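Alpha/beta hydrolase (Pseudomonas aeruginosa PAO1, PDB 4R1D) is Tle4, a lipase effector of the H2 type VI secretion system with an alpha/beta-hydrolase fold and bound calcium, held here by its immunity protein Tli4. Local coordinates at the interface of chains A and B. Coordinates in Å, arbitrary orientation; residue numbers count along the deposited sequence, not the author numbering. Chains: chain A, Uncharacterized protein; chain B, Uncharacterized protein.

The interface of chains A and B. Residues chain A 64, 66-67, 69, 97, 105; chain B 25, 29, 165-167, 181.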
# COMPACT_ATOMS: atom_id res chain seq x y z
N ASN A 64 -3.41 -7.71 -7.51
CA ASN A 64 -4.11 -6.91 -8.52
C ASN A 64 -5.60 -7.27 -8.47
O ASN A 64 -5.97 -8.43 -8.44
CB ASN A 64 -3.51 -7.17 -9.92
CG ASN A 64 -4.23 -6.39 -11.02
OD1 ASN A 64 -5.30 -6.80 -11.48
ND2 ASN A 64 -3.62 -5.28 -11.48
N ALA A 66 -8.06 -6.98 -10.60
CA ALA A 66 -8.61 -7.66 -11.78
C ALA A 66 -8.03 -9.04 -12.00
O ALA A 66 -8.77 -9.99 -12.28
CB ALA A 66 -8.42 -6.81 -13.04
N ASP A 67 -6.71 -9.17 -11.90
CA ASP A 67 -6.06 -10.42 -12.32
C ASP A 67 -5.66 -11.34 -11.18
O ASP A 67 -5.31 -12.50 -11.41
CB ASP A 67 -4.89 -10.16 -13.30
CG ASP A 67 -3.73 -9.40 -12.68
OD1 ASP A 67 -3.20 -9.84 -11.65
OD2 ASP A 67 -3.31 -8.37 -13.27
N SER A 69 -3.10 -11.53 -9.28
CA SER A 69 -1.70 -11.89 -9.05
C SER A 69 -1.13 -11.03 -7.93
O SER A 69 -1.63 -9.93 -7.67
CB SER A 69 -0.86 -11.76 -10.32
OG SER A 69 0.42 -12.36 -10.14
N ARG A 97 10.06 -6.43 -10.99
CA ARG A 97 9.16 -5.41 -11.54
C ARG A 97 9.94 -4.16 -11.90
O ARG A 97 10.55 -3.54 -11.02
CB ARG A 97 8.10 -5.02 -10.51
CG ARG A 97 7.34 -6.20 -9.89
CD ARG A 97 6.34 -6.77 -10.87
NE ARG A 97 5.43 -7.72 -10.23
CZ ARG A 97 4.61 -8.53 -10.91
NH1 ARG A 97 4.60 -8.49 -12.24
NH2 ARG A 97 3.80 -9.36 -10.25
N LEU A 105 1.29 -1.20 -11.12
CA LEU A 105 0.73 -2.25 -10.28
C LEU A 105 0.44 -1.81 -8.84
O LEU A 105 -0.41 -2.38 -8.18
CB LEU A 105 1.65 -3.46 -10.28
CG LEU A 105 1.83 -4.09 -11.67
CD1 LEU A 105 2.96 -5.10 -11.67
CD2 LEU A 105 0.51 -4.73 -12.14
N ASN B 25 -8.13 -14.81 -14.82
CA ASN B 25 -8.68 -13.53 -14.41
C ASN B 25 -7.92 -12.42 -15.14
O ASN B 25 -6.70 -12.37 -15.08
CB ASN B 25 -8.52 -13.34 -12.90
CG ASN B 25 -9.52 -14.15 -12.11
OD1 ASN B 25 -10.65 -13.72 -11.91
ND2 ASN B 25 -9.12 -15.35 -11.68
N TYR B 29 -6.76 -1.91 -19.26
CA TYR B 29 -6.62 -0.54 -18.79
C TYR B 29 -6.34 0.39 -19.97
O TYR B 29 -5.47 0.10 -20.80
CB TYR B 29 -5.46 -0.45 -17.77
CG TYR B 29 -5.53 -1.52 -16.70
CD1 TYR B 29 -5.01 -2.78 -16.93
CD2 TYR B 29 -6.10 -1.26 -15.46
CE1 TYR B 29 -5.07 -3.78 -15.97
CE2 TYR B 29 -6.17 -2.26 -14.47
CZ TYR B 29 -5.66 -3.50 -14.74
OH TYR B 29 -5.71 -4.50 -13.79
N GLY B 165 -3.40 -7.11 -17.86
CA GLY B 165 -2.74 -8.06 -17.00
C GLY B 165 -3.68 -9.23 -16.84
O GLY B 165 -4.87 -9.05 -16.59
N VAL B 166 -3.13 -10.43 -16.99
CA VAL B 166 -3.90 -11.66 -16.93
C VAL B 166 -3.21 -12.58 -15.95
O VAL B 166 -2.00 -12.71 -15.97
CB VAL B 166 -3.97 -12.36 -18.31
CG1 VAL B 166 -4.78 -13.63 -18.21
CG2 VAL B 166 -4.57 -11.42 -19.34
N GLY B 167 -4.00 -13.18 -15.07
CA GLY B 167 -3.48 -14.10 -14.07
C GLY B 167 -4.14 -15.46 -14.25
O GLY B 167 -5.33 -15.53 -14.50
N ARG B 181 1.39 -9.76 -18.98
CA ARG B 181 1.05 -8.34 -19.00
C ARG B 181 1.66 -7.66 -20.21
O ARG B 181 2.75 -8.04 -20.65
CB ARG B 181 1.62 -7.63 -17.75
CG ARG B 181 1.13 -8.19 -16.43
CD ARG B 181 1.66 -7.43 -15.22
NE ARG B 181 1.24 -8.18 -14.04
CZ ARG B 181 0.02 -8.11 -13.52
NH1 ARG B 181 -0.87 -7.27 -14.03
NH2 ARG B 181 -0.30 -8.87 -12.47
O HOH W 1 -5.01 -6.86 -14.70
O HOH W 2 -6.77 -4.01 -11.20
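A loop of chain A carrying A:Ala66, A:Asp67 and A:Ser69, with the end of strand 62-64 and of helix 99-105, meets strands 23-30, 162-169 and 176-183 of chain B. This is one patch of the effector-immunity interface, and a salt bridge marks its centre: B:Arg181 NH1 lies 2.8 Å from A:Asp67 OD2. The nitrogen meets that oxygen on its syn side but 28° out of the carboxylate plane, and the bond is bent. B:Arg181 NH2 adds weak hydrogen bonds to both carboxylate oxygens. With the carboxylate and guanidinium planes 58° apart, the pair is not a flat, parallel fork. B:Arg181 reaches the acid through a chain extended from CG to NE, and A:Leu105 CD2 lies 3.4 Å above one face of its guanidinium, toward the rim, a position that would hinder the group from tilting toward that side.

The acid is fixed from its own chain. A:Asp67 CG sits between the backbone N and the carbonyl carbon (chi1 65°), which turns the carboxylate toward the loop backbone, where A:Ser69 N gives OD1 a hydrogen bond of 2.9 Å nearly along the C-O axis. Second-shell support comes from A:Asn64, whose amide oxygen OD1 accepts a hydrogen bond from the backbone N of A:Asp67 at 2.8 Å. The same amide thus steadies the loop and faces the partner: its ND2 donates to the phenol OH of B:Tyr29 at 3.2 Å. These two side chains meet tip to tip; the hydroxyl is in the amide plane, while the ring stands almost perpendicular to it.

Water links the polar ends. Waters 1 and 2 both lie at the tyrosine ring's edge, in its plane. Water 2 joins B:Tyr29 OH to A:Ala66 N, whereas water 1 contacts that hydroxyl, A:Asn64 OD1 and A:Asp67 OD2, and reaches the backbone carbonyl oxygen of B:Gly165 at 2.9 Å.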